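Local coordinates for protein ubiquitin-conjugating enzyme E2-21 kDa (Pichia angusta, PDB 5NL8) that probably accepts activated ubiquitin from E1 as a thioester and passes it to other proteins, serving peroxisome biogenesis, at residues Lys96-Lys107 against Tyr178-Glu186. Sequence-based numbering, arbitrary orientation.
Sequences KTSSGARKVCYK and YIAKYSAYE
Val104 and Ala184 face each other as an antiparallel hydrogen-bonded pair, Val104 N giving to Ala184 O at 2.8 Å and Ala184 N returning a bond to Val104 O. A third backbone bond, nearly straight at 175°, runs from Tyr106 N to the carbonyl of Tyr182, the first residue past helix 168-181 and just before the short strand 183-184. In the adjacent non-hydrogen-bonded pair, Ser183 OG lies 3.3 Å from Cys105 CB; its hydroxyl turns back to give a bond to Ile179 O, in the carbonyl plane and on a lone pair. Cys105 SG, anti to the backbone N (chi1 179°), reaches the last turn of helix 168-181, 3.6 Å from Tyr178 O.

On the side of Val104 and Ala184, the Tyr106 ring comes up beside Ala184, with CE2 4.2 Å from Ala184 CB. Its OH makes a weak bond of 3.3 Å to Tyr185 O, which sits at the ring edge, while Val104 CG1 lies over one ring face, offset toward the rim, and Phe85 stacks on the ring. A leucine in place of Tyr106 would probably leave Tyr185 O without this weak hydroxyl partner and Phe85 without an aromatic ring to stack on. Farther along, Thr97 CG2 wedges against Tyr185, 3.5 Å from CD2, while Thr97 OG1 bonds to Gln94 O. At the opposite end, Lys107 CG crosses the Tyr182 side chain 3.8 Å from CB, and its NZ bonds to Phe85 O.

Gln94 NE2 also holds Lys181 O and Ser183 O, tying helix 87-94 to strand 183-184. Away from the predicted thioester cysteine, Cys121, the contact closes the last modelled residues onto strand 104-105 within the UBC fold. Its strong hydrogen bonds are all main-chain, so the pairing itself depends little on side-chain chemistry, whereas the packed flanks do.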
# COMPACT_ATOMS: atom_id res chain seq x y z
N LYS A 96 -7.58 18.82 12.31
CA LYS A 96 -8.38 18.05 13.26
C LYS A 96 -7.52 17.05 14.01
O LYS A 96 -7.96 16.45 14.99
CB LYS A 96 -9.52 17.33 12.53
CG LYS A 96 -10.61 18.25 12.02
CD LYS A 96 -11.99 17.69 12.32
CE LYS A 96 -13.01 18.80 12.51
NZ LYS A 96 -14.22 18.60 11.67
N THR A 97 -6.28 16.90 13.56
CA THR A 97 -5.37 15.87 14.07
C THR A 97 -5.04 16.01 15.55
O THR A 97 -5.36 17.02 16.18
CB THR A 97 -4.05 15.85 13.28
OG1 THR A 97 -3.47 17.16 13.28
CG2 THR A 97 -4.27 15.40 11.85
N SER A 98 -4.39 14.98 16.09
CA SER A 98 -3.87 15.01 17.44
C SER A 98 -2.38 14.69 17.40
O SER A 98 -1.92 13.99 16.50
CB SER A 98 -4.61 14.02 18.34
OG SER A 98 -5.99 13.98 18.02
N SER A 99 -1.63 15.20 18.37
CA SER A 99 -0.19 14.97 18.41
C SER A 99 0.15 13.59 18.96
O SER A 99 1.31 13.28 19.22
CB SER A 99 0.50 16.05 19.25
OG SER A 99 1.90 15.83 19.33
N GLY A 100 -0.87 12.75 19.14
CA GLY A 100 -0.68 11.40 19.62
C GLY A 100 -1.56 10.39 18.90
O GLY A 100 -1.81 9.30 19.42
N ALA A 101 -2.01 10.75 17.71
CA ALA A 101 -2.90 9.88 16.94
C ALA A 101 -2.12 8.99 15.97
O ALA A 101 -0.89 9.05 15.90
CB ALA A 101 -3.92 10.72 16.18
N ARG A 102 -2.85 8.15 15.24
CA ARG A 102 -2.28 7.32 14.19
C ARG A 102 -2.19 8.13 12.90
O ARG A 102 -3.22 8.42 12.29
CB ARG A 102 -3.12 6.06 13.98
CG ARG A 102 -2.55 5.06 12.99
CD ARG A 102 -3.21 3.70 13.15
NE ARG A 102 -4.12 3.40 12.04
CZ ARG A 102 -5.14 2.56 12.12
NH1 ARG A 102 -5.92 2.35 11.07
NH2 ARG A 102 -5.39 1.92 13.26
N LYS A 103 -0.99 8.52 12.49
CA LYS A 103 -0.89 9.35 11.30
C LYS A 103 -0.47 8.55 10.07
O LYS A 103 0.40 7.68 10.13
CB LYS A 103 0.07 10.53 11.53
CG LYS A 103 1.53 10.17 11.72
CD LYS A 103 2.43 11.42 11.65
CE LYS A 103 1.67 12.70 12.02
NZ LYS A 103 2.47 13.93 11.74
N VAL A 104 -1.13 8.87 8.96
CA VAL A 104 -0.90 8.24 7.68
C VAL A 104 -0.54 9.31 6.65
O VAL A 104 -1.08 10.42 6.69
CB VAL A 104 -2.14 7.45 7.22
CG1 VAL A 104 -1.89 6.75 5.90
CG2 VAL A 104 -2.56 6.45 8.28
N CYS A 105 0.39 8.99 5.76
CA CYS A 105 0.73 9.87 4.65
C CYS A 105 -0.23 9.65 3.48
O CYS A 105 -0.48 8.52 3.07
CB CYS A 105 2.17 9.64 4.20
SG CYS A 105 2.66 10.68 2.81
N TYR A 106 -0.76 10.74 2.93
CA TYR A 106 -1.78 10.63 1.89
C TYR A 106 -1.32 11.08 0.51
O TYR A 106 -2.12 11.50 -0.32
CB TYR A 106 -3.03 11.42 2.29
CG TYR A 106 -3.78 10.78 3.43
CD1 TYR A 106 -4.53 9.63 3.23
CD2 TYR A 106 -3.75 11.32 4.71
CE1 TYR A 106 -5.22 9.03 4.26
CE2 TYR A 106 -4.44 10.73 5.75
CZ TYR A 106 -5.18 9.59 5.52
OH TYR A 106 -5.87 8.99 6.54
N LYS A 107 -0.01 10.99 0.27
CA LYS A 107 0.55 11.14 -1.07
C LYS A 107 1.58 10.03 -1.27
O LYS A 107 2.37 9.75 -0.37
CB LYS A 107 1.20 12.51 -1.26
CG LYS A 107 0.24 13.70 -1.23
CD LYS A 107 -0.55 13.83 -2.52
CE LYS A 107 -1.33 15.14 -2.56
NZ LYS A 107 -2.19 15.27 -3.78
N TYR A 178 7.31 14.55 0.99
CA TYR A 178 5.88 14.25 1.01
C TYR A 178 5.45 13.60 2.33
O TYR A 178 4.36 13.88 2.83
CB TYR A 178 5.49 13.39 -0.19
CG TYR A 178 5.38 14.21 -1.45
CD1 TYR A 178 4.21 14.89 -1.76
CD2 TYR A 178 6.46 14.34 -2.32
CE1 TYR A 178 4.11 15.67 -2.90
CE2 TYR A 178 6.37 15.11 -3.46
CZ TYR A 178 5.19 15.77 -3.75
OH TYR A 178 5.11 16.54 -4.89
N ILE A 179 6.32 12.77 2.91
CA ILE A 179 6.03 12.19 4.23
C ILE A 179 5.89 13.27 5.30
O ILE A 179 4.98 13.24 6.13
CB ILE A 179 7.14 11.20 4.66
CG1 ILE A 179 7.10 9.94 3.81
CG2 ILE A 179 6.98 10.82 6.13
CD1 ILE A 179 8.14 8.92 4.19
N ALA A 180 6.78 14.25 5.26
CA ALA A 180 6.80 15.29 6.28
C ALA A 180 5.67 16.30 6.13
O ALA A 180 5.20 16.87 7.12
CB ALA A 180 8.14 16.00 6.27
N LYS A 181 5.22 16.54 4.90
CA LYS A 181 4.26 17.62 4.67
C LYS A 181 2.81 17.18 4.47
O LYS A 181 1.89 17.97 4.70
CB LYS A 181 4.70 18.46 3.48
CG LYS A 181 5.68 19.56 3.85
CD LYS A 181 5.15 20.37 5.02
CE LYS A 181 5.95 21.64 5.23
NZ LYS A 181 5.43 22.42 6.39
N TYR A 182 2.59 15.94 4.04
CA TYR A 182 1.25 15.52 3.65
C TYR A 182 0.69 14.35 4.47
O TYR A 182 0.03 13.47 3.92
CB TYR A 182 1.24 15.17 2.16
CG TYR A 182 1.43 16.37 1.26
CD1 TYR A 182 0.35 17.14 0.87
CD2 TYR A 182 2.69 16.73 0.81
CE1 TYR A 182 0.51 18.24 0.05
CE2 TYR A 182 2.87 17.83 -0.01
CZ TYR A 182 1.78 18.58 -0.39
OH TYR A 182 1.94 19.68 -1.21
N SER A 183 0.93 14.36 5.78
CA SER A 183 0.44 13.31 6.67
C SER A 183 -0.59 13.84 7.67
O SER A 183 -0.50 14.98 8.12
CB SER A 183 1.60 12.67 7.44
OG SER A 183 2.47 11.96 6.58
N ALA A 184 -1.56 13.00 8.02
CA ALA A 184 -2.63 13.40 8.94
C ALA A 184 -3.20 12.20 9.69
O ALA A 184 -2.86 11.07 9.38
CB ALA A 184 -3.73 14.12 8.18
N TYR A 185 -4.08 12.45 10.65
CA TYR A 185 -4.64 11.38 11.48
C TYR A 185 -5.46 10.37 10.67
O TYR A 185 -5.65 10.54 9.46
CB TYR A 185 -5.50 11.97 12.59
CG TYR A 185 -6.90 12.38 12.14
CD1 TYR A 185 -8.03 11.78 12.69
CD2 TYR A 185 -7.08 13.35 11.17
CE1 TYR A 185 -9.30 12.15 12.29
CE2 TYR A 185 -8.35 13.72 10.76
CZ TYR A 185 -9.45 13.12 11.32
OH TYR A 185 -10.72 13.49 10.92
N GLU A 186 -5.94 9.33 11.35
CA GLU A 186 -6.83 8.33 10.76
C GLU A 186 -6.18 7.57 9.61
O GLU A 186 -6.35 6.35 9.47
CB GLU A 186 -8.13 8.99 10.30
CG GLU A 186 -8.62 8.52 8.94
CD GLU A 186 -9.83 9.30 8.48
OE1 GLU A 186 -10.55 9.84 9.34
OE2 GLU A 186 -10.05 9.38 7.25